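Local coordinates for protein RNA-directed RNA polymerase (Infectious pancreatic necrosis virus, PDB 3ZED) that probably copies the viral genome as an RNA-dependent RNA polymerase, adding ribonucleotides to RNA, and occurs both free and covalently linked to genomic RNA, at residues B[576-581]-B[617-622]; B[356-361]-B[559-564]; B[63-68]-B[293-298]; B[102-107]-B[461-466]. All coordinates share one frame; numbering follows the deposited sequence. Where two conformers were deposited one is given.

Overall arrangement
Interactions 1 and 2 share one small antiparallel sheet in the thumb range: strand 573-578 meets the end of helix 604-621 in the first, and the 560-563 turn meets a palm-range loop in the second. Both are buried; interaction 1 combines a backbone hydrogen bond and a bridging water with apolar contacts, interaction 2 uses apolar and aromatic packing alone. Their centres lie about 12 Å apart. Interactions 3 and 4, with centres about 11 Å apart, lie across the chain's centre from interaction 2 and are coupled by a hydrogen bond between Arg-63 and Gln-463. Interaction 3 is buried and mixes polar and ring contacts, whereas interaction 4 is partly exposed, with van der Waals contacts and no hydrogen bond between its segments.

Interaction 1: residues B[576-581]-B[617-622]; sequences PVLENE and RLVGGW
The first torsion of Trp-622 sets its CG between the backbone N and the carbonyl carbon (chi1 62°), while that of Val-577 turns CG1 beside its own backbone N, anti to the carbonyl carbon. The two groups meet with CG1 of Val-577 lying 3.8 Å from CZ2 of Trp-622, and the side chains cross at about a right angle. The main polar link is from backbone to backbone: N of Leu-578 donates to O of Val-619 over 2.8 Å, with an N-H...O angle of 156°. The same carbonyl receives a CA-H...O contact from Val-577. Leu-578 ends strand 573-578, an outer strand of a three-stranded antiparallel sheet. Its residues 576-578 run at 83° to helical residues 617-621, where a wider pi-type turn brings the N of Trp-622 to the O of Arg-617. Gly-620 lies against the strand, its CA 4.1 Å from CB of Val-577; the absence of a CB lets the backbones come this close, and the backbone angles of Gly-620 themselves suit glycine. Beyond it, CD2 of Leu-578 and CG2 of Val-619 run side by side at 4.1 Å. A single water ties the other flank together, donating to O of Pro-576 and to O of Leu-618 and accepting, in the indole plane, from NE1 of Trp-622 at 3.0 Å.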
# COMPACT_ATOMS: atom_id res chain seq x y z
N PRO B 576 3.14 -3.49 22.41
CA PRO B 576 3.12 -4.46 21.32
C PRO B 576 4.33 -5.39 21.30
O PRO B 576 5.45 -5.01 21.67
CB PRO B 576 3.13 -3.57 20.07
CG PRO B 576 3.91 -2.36 20.49
CD PRO B 576 3.64 -2.17 21.96
N VAL B 577 4.10 -6.59 20.82
CA VAL B 577 5.12 -7.58 20.50
C VAL B 577 4.74 -8.13 19.12
O VAL B 577 3.54 -8.41 18.85
CB VAL B 577 5.40 -8.70 21.55
CG1 VAL B 577 5.93 -8.12 22.85
CG2 VAL B 577 4.19 -9.61 21.78
N LEU B 578 5.74 -8.27 18.26
CA LEU B 578 5.49 -8.79 16.92
C LEU B 578 4.85 -10.16 17.02
O LEU B 578 5.31 -10.96 17.85
CB LEU B 578 6.81 -8.87 16.12
CG LEU B 578 6.65 -9.22 14.64
CD1 LEU B 578 5.89 -8.11 13.88
CD2 LEU B 578 8.00 -9.44 14.02
N GLU B 579 3.78 -10.42 16.23
CA GLU B 579 3.10 -11.72 16.20
C GLU B 579 4.16 -12.82 16.09
O GLU B 579 5.07 -12.68 15.27
CB GLU B 579 2.10 -11.78 15.04
CG GLU B 579 0.87 -12.63 15.35
CD GLU B 579 -0.09 -12.05 16.37
OE1 GLU B 579 -0.04 -10.83 16.63
OE2 GLU B 579 -0.87 -12.84 16.96
N ASN B 580 4.08 -13.85 16.94
CA ASN B 580 5.06 -14.95 17.04
C ASN B 580 5.53 -15.54 15.69
O ASN B 580 6.74 -15.64 15.48
CB ASN B 580 4.56 -16.08 17.94
CG ASN B 580 5.61 -17.17 18.13
OD1 ASN B 580 6.71 -16.93 18.60
ND2 ASN B 580 5.33 -18.36 17.64
N GLU B 581 4.61 -15.90 14.79
CA GLU B 581 4.95 -16.51 13.49
C GLU B 581 5.83 -15.58 12.64
O GLU B 581 6.78 -16.04 12.02
CB GLU B 581 3.67 -16.87 12.73
CG GLU B 581 3.84 -18.00 11.72
CD GLU B 581 2.53 -18.44 11.07
OE1 GLU B 581 2.02 -17.71 10.19
OE2 GLU B 581 2.01 -19.51 11.46
N ARG B 617 15.17 -8.14 18.68
CA ARG B 617 14.94 -8.00 20.12
C ARG B 617 13.88 -6.91 20.38
O ARG B 617 12.92 -7.18 21.08
CB ARG B 617 16.24 -7.66 20.85
CG ARG B 617 17.27 -8.78 20.84
CD ARG B 617 18.63 -8.30 21.33
NE ARG B 617 18.60 -8.07 22.77
CZ ARG B 617 19.50 -7.36 23.45
NH1 ARG B 617 20.51 -6.78 22.82
NH2 ARG B 617 19.39 -7.23 24.76
N LEU B 618 14.04 -5.73 19.75
CA LEU B 618 13.16 -4.56 19.89
C LEU B 618 11.70 -4.83 19.57
O LEU B 618 10.81 -4.35 20.29
CB LEU B 618 13.61 -3.44 18.96
CG LEU B 618 14.68 -2.50 19.40
CD1 LEU B 618 15.17 -1.70 18.22
CD2 LEU B 618 14.16 -1.55 20.42
N VAL B 619 11.44 -5.50 18.46
CA VAL B 619 10.08 -5.73 17.99
C VAL B 619 9.34 -6.79 18.80
O VAL B 619 8.13 -6.88 18.66
CB VAL B 619 10.02 -6.04 16.47
CG1 VAL B 619 10.47 -4.81 15.68
CG2 VAL B 619 10.85 -7.29 16.10
N GLY B 620 10.03 -7.55 19.64
CA GLY B 620 9.35 -8.53 20.47
C GLY B 620 10.15 -9.71 20.98
O GLY B 620 9.65 -10.49 21.79
N GLY B 621 11.37 -9.86 20.47
CA GLY B 621 12.26 -10.95 20.87
C GLY B 621 12.70 -10.79 22.30
O GLY B 621 12.96 -11.79 22.99
N TRP B 622 12.70 -9.51 22.79
CA TRP B 622 13.05 -9.22 24.18
C TRP B 622 12.20 -10.03 25.13
O TRP B 622 12.65 -10.31 26.22
CB TRP B 622 12.89 -7.70 24.50
CG TRP B 622 11.49 -7.16 24.34
CD1 TRP B 622 10.97 -6.57 23.24
CD2 TRP B 622 10.45 -7.16 25.33
NE1 TRP B 622 9.66 -6.22 23.46
CE2 TRP B 622 9.31 -6.56 24.74
CE3 TRP B 622 10.36 -7.60 26.66
CZ2 TRP B 622 8.11 -6.37 25.44
CZ3 TRP B 622 9.17 -7.41 27.36
CH2 TRP B 622 8.06 -6.82 26.75
O HOH W 1 8.33 -4.64 21.28

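Interaction 2: residues B[356-361]-B[559-564]; sequences YGFSPF and DLLGWS
Trp-563 reaches from the hairpin 559-564 into the loop 356-361, and its indole can be followed atom by atom. From CB, the first torsion (chi1 -55°) places CG anti to the carbonyl carbon, and from CG onward the five-membered ring turns one face to Pro-360. CG of Pro-360 stands over that face, 3.5 Å from the ring centroid and only 7° off the normal, a CH-pi contact. CG, CD1, CD2, NE1 and CE2 of Trp-563 all lie within 3.8 Å of CG of Pro-360, NE1 nearest at 3.5 Å. Farther out, the six-membered ring meets Phe-361. The phenyl turns its edge toward the indole face, with centroids 5.2 Å apart and planes at 82°, a T-shaped pair. At the tip, CH2 of Trp-563 lies 3.7 Å from CE2 of Phe-361, and CZ2 and CZ3 flank the same edge. The hairpin turns through a type I' beta turn from Leu-560 to Trp-563, with a G1 bulge in which Asp-559 and Leu-560 both face Trp-563. Its leucines receive Phe-358: CD2 of Leu-560 touches CZ of Phe-358 at 3.7 Å, at about a right angle, and CD1 of Leu-561 approaches CD2 of Phe-358 at 4.0 Å. Pro-576 of the next strand and Met-365 of helix 364-377 also touch the indole. Between these two segments the contact is apolar and C-H to ring packing, so it probably rests on shape complementarity more than on directional bonds.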
# COMPACT_ATOMS: atom_id res chain seq x y z
N TYR B 356 -5.69 3.87 9.50
CA TYR B 356 -4.69 4.57 8.68
C TYR B 356 -3.70 5.38 9.54
O TYR B 356 -4.10 6.19 10.37
CB TYR B 356 -5.36 5.48 7.63
CG TYR B 356 -4.33 6.18 6.75
CD1 TYR B 356 -3.59 5.46 5.81
CD2 TYR B 356 -4.03 7.52 6.93
CE1 TYR B 356 -2.62 6.09 5.03
CE2 TYR B 356 -3.06 8.16 6.14
CZ TYR B 356 -2.36 7.44 5.19
OH TYR B 356 -1.40 8.05 4.41
N GLY B 357 -2.41 5.14 9.30
CA GLY B 357 -1.32 5.80 10.00
C GLY B 357 -1.11 5.30 11.42
O GLY B 357 -0.34 5.91 12.17
N PHE B 358 -1.75 4.16 11.80
CA PHE B 358 -1.60 3.61 13.15
C PHE B 358 -0.19 3.09 13.41
O PHE B 358 0.39 2.44 12.56
CB PHE B 358 -2.60 2.48 13.43
CG PHE B 358 -2.35 1.66 14.69
CD1 PHE B 358 -2.71 2.14 15.93
CD2 PHE B 358 -1.78 0.39 14.61
CE1 PHE B 358 -2.49 1.39 17.08
CE2 PHE B 358 -1.56 -0.37 15.76
CZ PHE B 358 -1.95 0.12 16.98
N SER B 359 0.30 3.35 14.61
CA SER B 359 1.55 2.81 15.13
C SER B 359 1.25 2.19 16.50
O SER B 359 0.60 2.86 17.32
CB SER B 359 2.62 3.89 15.24
OG SER B 359 3.76 3.34 15.89
N PRO B 360 1.68 0.94 16.78
CA PRO B 360 1.39 0.37 18.12
C PRO B 360 2.33 0.93 19.19
O PRO B 360 2.08 0.77 20.39
CB PRO B 360 1.61 -1.14 17.90
CG PRO B 360 2.67 -1.22 16.81
CD PRO B 360 2.46 0.00 15.93
N PHE B 361 3.42 1.57 18.75
CA PHE B 361 4.42 2.14 19.64
C PHE B 361 3.94 3.47 20.22
O PHE B 361 2.90 3.99 19.81
CB PHE B 361 5.78 2.27 18.92
CG PHE B 361 6.33 0.89 18.62
CD1 PHE B 361 6.81 0.07 19.65
CD2 PHE B 361 6.32 0.39 17.33
CE1 PHE B 361 7.26 -1.23 19.38
CE2 PHE B 361 6.77 -0.89 17.06
CZ PHE B 361 7.24 -1.69 18.09
N ASP B 559 -3.13 -9.89 16.36
CA ASP B 559 -2.51 -9.83 15.04
C ASP B 559 -2.97 -8.53 14.37
O ASP B 559 -3.32 -8.50 13.20
CB ASP B 559 -2.78 -11.09 14.19
CG ASP B 559 -1.95 -11.16 12.91
OD1 ASP B 559 -0.84 -10.58 12.87
OD2 ASP B 559 -2.45 -11.74 11.92
N LEU B 560 -3.01 -7.44 15.16
CA LEU B 560 -3.41 -6.12 14.71
C LEU B 560 -2.29 -5.57 13.87
O LEU B 560 -1.28 -5.13 14.41
CB LEU B 560 -3.73 -5.22 15.91
CG LEU B 560 -4.27 -3.81 15.57
CD1 LEU B 560 -5.73 -3.86 15.14
CD2 LEU B 560 -4.13 -2.90 16.76
N LEU B 561 -2.42 -5.69 12.53
CA LEU B 561 -1.39 -5.27 11.57
C LEU B 561 -0.04 -5.95 11.92
O LEU B 561 1.02 -5.35 11.78
CB LEU B 561 -1.26 -3.72 11.47
CG LEU B 561 -2.57 -2.93 11.28
CD1 LEU B 561 -2.30 -1.45 11.14
CD2 LEU B 561 -3.35 -3.42 10.08
N GLY B 562 -0.12 -7.22 12.37
CA GLY B 562 1.04 -8.03 12.73
C GLY B 562 1.51 -7.94 14.17
O GLY B 562 2.55 -8.51 14.50
N TRP B 563 0.76 -7.25 15.03
CA TRP B 563 1.16 -7.09 16.43
C TRP B 563 0.21 -7.75 17.43
O TRP B 563 -1.01 -7.70 17.27
CB TRP B 563 1.27 -5.59 16.80
CG TRP B 563 2.17 -4.81 15.89
CD1 TRP B 563 1.80 -4.06 14.81
CD2 TRP B 563 3.61 -4.77 15.94
NE1 TRP B 563 2.92 -3.53 14.19
CE2 TRP B 563 4.04 -3.97 14.85
CE3 TRP B 563 4.57 -5.33 16.81
CZ2 TRP B 563 5.40 -3.70 14.62
CZ3 TRP B 563 5.91 -5.05 16.58
CH2 TRP B 563 6.31 -4.26 15.49
N SER B 564 0.79 -8.32 18.49
CA SER B 564 0.11 -8.87 19.67
C SER B 564 0.31 -7.89 20.81
O SER B 564 1.21 -7.02 20.73
CB SER B 564 0.66 -10.24 20.05
OG SER B 564 0.44 -11.20 19.04

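Interaction 3: residues B[63-68]-B[293-298]; sequences RAIPTM and DFWYLS
The carbonyl O of Trp-295 is gripped by two donors, N of Ser-298 and OG of Ser-298, the latter at 2.8 Å in the carbonyl plane, and this helps to fix the 3-10 turn that offers the indole to Arg-63. Across the contact, NE1 of Trp-295 donates to O of Ala-64 over 2.9 Å at an N-H...O angle of 156°. The oxygen lies in the indole plane, but the donor stands well above the plane of the carbonyl. Arg-63 covers one face of the ring: its CB sits over the six-membered ring, 3.5 Å from the centroid. The chain then bends at chi2 and chi3, and the guanidinium reaches the CE3-CZ3 rim of the indole, with CE3 of Trp-295 over its centre, CZ of Arg-63 3.4 Å from that atom and the two planes 26° apart. On the opposite face of the indole lies CB of Tyr-296. Ile-65 closes in with CG1 3.6 Å from CZ2 of Trp-295 and 3.9 Å from CD2 of Tyr-296. A water, in the guanidinium plane, bridges NH1 of Arg-63 and OG of Ser-298. The start of strand 65-72 and the two residues before it pack against the 3-10 turn that precedes strand 299-310, with Tyr-296 also touching Pro-250 of the predicted GTP site. The guanidinium is further held by OE1 of Gln-463, O of Leu-789 and OG of Ser-456. With its N-H groups engaged by these partners, its charge is probably stabilised by neutral oxygen acceptors, with the indole rim against one face; no acidic group is among these partners.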
# COMPACT_ATOMS: atom_id res chain seq x y z
N ARG B 63 2.08 -4.91 -27.88
CA ARG B 63 2.18 -3.55 -28.37
C ARG B 63 3.64 -3.11 -28.30
O ARG B 63 4.40 -3.59 -27.45
CB ARG B 63 1.25 -2.61 -27.59
CG ARG B 63 -0.22 -3.00 -27.70
CD ARG B 63 -0.95 -2.82 -26.38
NE ARG B 63 -0.31 -3.57 -25.30
CZ ARG B 63 -0.73 -3.57 -24.04
NH1 ARG B 63 -1.78 -2.86 -23.67
NH2 ARG B 63 -0.08 -4.28 -23.12
N ALA B 64 4.05 -2.23 -29.22
CA ALA B 64 5.43 -1.77 -29.34
C ALA B 64 5.60 -0.31 -28.86
O ALA B 64 4.65 0.47 -28.90
CB ALA B 64 5.90 -1.91 -30.78
N ILE B 65 6.81 0.04 -28.44
CA ILE B 65 7.14 1.39 -27.97
C ILE B 65 8.04 2.04 -29.02
O ILE B 65 8.98 1.37 -29.46
CB ILE B 65 7.84 1.31 -26.57
CG1 ILE B 65 6.87 0.79 -25.50
CG2 ILE B 65 8.48 2.65 -26.16
CD1 ILE B 65 7.52 0.21 -24.24
N PRO B 66 7.85 3.33 -29.41
CA PRO B 66 8.77 3.94 -30.39
C PRO B 66 10.21 3.98 -29.86
O PRO B 66 10.42 4.06 -28.64
CB PRO B 66 8.19 5.34 -30.61
CG PRO B 66 6.78 5.26 -30.13
CD PRO B 66 6.81 4.29 -28.99
N THR B 67 11.19 3.90 -30.77
CA THR B 67 12.61 3.88 -30.42
C THR B 67 13.02 5.20 -29.73
O THR B 67 12.49 6.26 -30.07
CB THR B 67 13.47 3.50 -31.63
OG1 THR B 67 13.20 4.36 -32.73
CG2 THR B 67 13.22 2.07 -32.06
N MET B 68 13.88 5.11 -28.69
CA MET B 68 14.33 6.26 -27.90
C MET B 68 15.13 7.23 -28.73
O MET B 68 15.96 6.83 -29.55
CB MET B 68 15.16 5.84 -26.66
CG MET B 68 14.38 5.09 -25.63
SD MET B 68 12.88 5.93 -25.06
CE MET B 68 11.96 4.56 -24.49
N ASP B 293 -1.36 5.92 -27.89
CA ASP B 293 0.01 6.41 -28.07
C ASP B 293 0.85 6.19 -26.82
O ASP B 293 2.04 5.91 -26.94
CB ASP B 293 0.02 7.90 -28.47
CG ASP B 293 -0.35 8.21 -29.91
OD1 ASP B 293 -0.64 7.26 -30.68
OD2 ASP B 293 -0.37 9.41 -30.27
N PHE B 294 0.23 6.30 -25.63
CA PHE B 294 0.85 6.12 -24.32
C PHE B 294 0.37 4.81 -23.64
O PHE B 294 0.34 4.75 -22.41
CB PHE B 294 0.53 7.33 -23.42
CG PHE B 294 1.22 8.61 -23.81
CD1 PHE B 294 2.46 8.95 -23.28
CD2 PHE B 294 0.60 9.51 -24.66
CE1 PHE B 294 3.09 10.16 -23.62
CE2 PHE B 294 1.22 10.72 -25.00
CZ PHE B 294 2.46 11.04 -24.48
N TRP B 295 0.02 3.76 -24.43
CA TRP B 295 -0.48 2.46 -23.94
C TRP B 295 0.40 1.91 -22.80
O TRP B 295 -0.13 1.33 -21.85
CB TRP B 295 -0.58 1.41 -25.08
CG TRP B 295 0.75 0.94 -25.61
CD1 TRP B 295 1.44 1.45 -26.67
CD2 TRP B 295 1.58 -0.10 -25.05
NE1 TRP B 295 2.65 0.79 -26.82
CE2 TRP B 295 2.78 -0.13 -25.81
CE3 TRP B 295 1.44 -0.99 -23.97
CZ2 TRP B 295 3.81 -1.04 -25.54
CZ3 TRP B 295 2.48 -1.86 -23.68
CH2 TRP B 295 3.63 -1.91 -24.48
N TYR B 296 1.74 2.08 -22.92
CA TYR B 296 2.75 1.55 -22.01
C TYR B 296 2.65 2.14 -20.61
O TYR B 296 3.16 1.54 -19.66
CB TYR B 296 4.16 1.72 -22.61
CG TYR B 296 4.49 3.13 -23.05
CD1 TYR B 296 5.05 4.04 -22.16
CD2 TYR B 296 4.27 3.53 -24.36
CE1 TYR B 296 5.33 5.34 -22.55
CE2 TYR B 296 4.57 4.83 -24.77
CZ TYR B 296 5.11 5.73 -23.86
OH TYR B 296 5.42 7.01 -24.26
N LEU B 297 1.94 3.27 -20.46
CA LEU B 297 1.70 3.89 -19.16
C LEU B 297 0.66 3.09 -18.35
O LEU B 297 0.46 3.39 -17.17
CB LEU B 297 1.27 5.36 -19.31
CG LEU B 297 2.32 6.36 -19.84
CD1 LEU B 297 1.80 7.78 -19.71
CD2 LEU B 297 3.65 6.24 -19.11
N SER B 298 0.05 2.06 -18.97
CA SER B 298 -0.92 1.19 -18.29
C SER B 298 -0.41 -0.25 -18.13
O SER B 298 -1.19 -1.14 -17.79
CB SER B 298 -2.24 1.17 -19.06
OG SER B 298 -2.12 0.35 -20.21
O HOH W 2 -2.76 -2.41 -20.87

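Interaction 4: residues B[102-107]-B[461-466]; sequences FYPKYY and NLQLKT
Strand 462-465, antiparallel to strand 456-459 in the mixed sheet that also holds strand 299-310, receives the extended loop 102-107 against its start. Pro-104 and Gln-463 form the buried part of the contact: CD of Pro-104 lies 4.0 Å from NE2 of Gln-463, CG is only slightly farther, and the two side chains cross at about a right angle. OE1 of Gln-463 accepts a hydrogen bond from NE of Arg-63, which helps to orient the carboxamide. Nearer the surface, CG of Lys-105 packs 3.8 Å from CB of Asn-461. Tyr-107 lies alongside Asn-461, pointing the same way, its ring and the amide plane 40° apart; OH of Tyr-107 comes within 3.9 Å of N of Asn-461, in loose van der Waals contact. No hydrogen bond joins the two segments, though the backbone of Tyr-106 forms a hydrogen bond with that of Met-460 beside them. Pro-104 also touches Ile-252 of the predicted GTP site and Leu-458 of strand 456-459, while Pro-45 of helix 45-54 touches both Tyr-107 and Asn-461.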
# COMPACT_ATOMS: atom_id res chain seq x y z
N PHE B 102 9.95 -0.88 -30.79
CA PHE B 102 10.49 -2.08 -30.16
C PHE B 102 9.49 -2.70 -29.19
O PHE B 102 8.74 -1.99 -28.52
CB PHE B 102 11.82 -1.77 -29.44
CG PHE B 102 11.72 -0.97 -28.16
CD1 PHE B 102 11.76 0.42 -28.19
CD2 PHE B 102 11.62 -1.60 -26.92
CE1 PHE B 102 11.67 1.16 -27.00
CE2 PHE B 102 11.53 -0.86 -25.73
CZ PHE B 102 11.56 0.51 -25.78
N TYR B 103 9.53 -4.04 -29.08
CA TYR B 103 8.72 -4.78 -28.11
C TYR B 103 9.50 -4.85 -26.81
O TYR B 103 10.63 -5.34 -26.81
CB TYR B 103 8.33 -6.17 -28.61
CG TYR B 103 7.36 -6.11 -29.76
CD1 TYR B 103 6.02 -5.81 -29.55
CD2 TYR B 103 7.78 -6.33 -31.06
CE1 TYR B 103 5.12 -5.73 -30.61
CE2 TYR B 103 6.89 -6.26 -32.13
CZ TYR B 103 5.56 -5.96 -31.90
OH TYR B 103 4.67 -5.90 -32.94
N PRO B 104 8.96 -4.31 -25.69
CA PRO B 104 9.70 -4.36 -24.43
C PRO B 104 9.82 -5.79 -23.88
O PRO B 104 8.97 -6.66 -24.15
CB PRO B 104 8.88 -3.45 -23.52
CG PRO B 104 7.48 -3.56 -24.04
CD PRO B 104 7.63 -3.67 -25.52
N LYS B 105 10.91 -6.04 -23.15
CA LYS B 105 11.23 -7.35 -22.58
C LYS B 105 11.71 -7.17 -21.15
O LYS B 105 12.61 -6.35 -20.90
CB LYS B 105 12.29 -8.08 -23.44
CG LYS B 105 11.77 -8.56 -24.79
CD LYS B 105 12.88 -8.89 -25.75
CE LYS B 105 12.36 -9.09 -27.14
NZ LYS B 105 13.43 -9.52 -28.07
N TYR B 106 11.11 -7.92 -20.22
CA TYR B 106 11.47 -7.81 -18.82
C TYR B 106 11.72 -9.20 -18.26
O TYR B 106 10.80 -10.00 -18.16
CB TYR B 106 10.40 -7.04 -18.02
CG TYR B 106 10.62 -7.08 -16.52
CD1 TYR B 106 11.75 -6.52 -15.94
CD2 TYR B 106 9.71 -7.72 -15.67
CE1 TYR B 106 11.98 -6.59 -14.57
CE2 TYR B 106 9.92 -7.78 -14.30
CZ TYR B 106 11.05 -7.21 -13.75
OH TYR B 106 11.29 -7.26 -12.39
N TYR B 107 12.99 -9.48 -17.94
CA TYR B 107 13.41 -10.78 -17.42
C TYR B 107 13.94 -10.61 -16.00
O TYR B 107 15.13 -10.32 -15.82
CB TYR B 107 14.45 -11.41 -18.36
CG TYR B 107 13.87 -11.90 -19.67
CD1 TYR B 107 13.75 -11.04 -20.77
CD2 TYR B 107 13.46 -13.22 -19.83
CE1 TYR B 107 13.22 -11.48 -21.98
CE2 TYR B 107 12.97 -13.68 -21.06
CZ TYR B 107 12.81 -12.80 -22.12
OH TYR B 107 12.28 -13.26 -23.31
N ASN B 461 8.89 -11.53 -22.72
CA ASN B 461 8.43 -10.77 -23.88
C ASN B 461 6.88 -10.84 -23.98
O ASN B 461 6.32 -10.51 -25.02
CB ASN B 461 9.11 -11.31 -25.17
CG ASN B 461 8.67 -12.70 -25.59
OD1 ASN B 461 8.01 -13.44 -24.85
ND2 ASN B 461 9.00 -13.08 -26.82
N LEU B 462 6.19 -11.27 -22.88
CA LEU B 462 4.74 -11.47 -22.85
C LEU B 462 3.98 -10.33 -22.17
O LEU B 462 4.22 -10.01 -21.01
CB LEU B 462 4.36 -12.81 -22.16
CG LEU B 462 4.98 -14.10 -22.72
CD1 LEU B 462 4.65 -15.26 -21.84
CD2 LEU B 462 4.49 -14.41 -24.14
N GLN B 463 3.00 -9.77 -22.91
CA GLN B 463 2.11 -8.73 -22.40
C GLN B 463 0.83 -9.44 -21.98
O GLN B 463 0.06 -9.93 -22.82
CB GLN B 463 1.88 -7.62 -23.43
CG GLN B 463 3.10 -6.72 -23.54
CD GLN B 463 3.03 -5.77 -24.70
OE1 GLN B 463 1.97 -5.20 -25.00
NE2 GLN B 463 4.16 -5.58 -25.37
N LEU B 464 0.70 -9.61 -20.66
CA LEU B 464 -0.39 -10.36 -20.04
C LEU B 464 -1.46 -9.47 -19.47
O LEU B 464 -1.16 -8.37 -19.04
CB LEU B 464 0.17 -11.25 -18.91
CG LEU B 464 1.35 -12.15 -19.31
CD1 LEU B 464 1.99 -12.79 -18.10
CD2 LEU B 464 0.96 -13.16 -20.42
N LYS B 465 -2.69 -9.97 -19.42
CA LYS B 465 -3.80 -9.28 -18.78
C LYS B 465 -3.59 -9.24 -17.27
O LYS B 465 -3.06 -10.20 -16.70
CB LYS B 465 -5.12 -10.02 -19.10
CG LYS B 465 -6.39 -9.30 -18.64
CD LYS B 465 -6.63 -8.05 -19.51
CE LYS B 465 -7.78 -7.25 -18.96
NZ LYS B 465 -7.93 -5.97 -19.69
N THR B 466 -3.97 -8.12 -16.63
CA THR B 466 -3.99 -8.00 -15.18
C THR B 466 -5.46 -8.16 -14.75
O THR B 466 -6.35 -7.57 -15.37
CB THR B 466 -3.37 -6.67 -14.71
OG1 THR B 466 -2.00 -6.63 -15.10
CG2 THR B 466 -3.46 -6.48 -13.18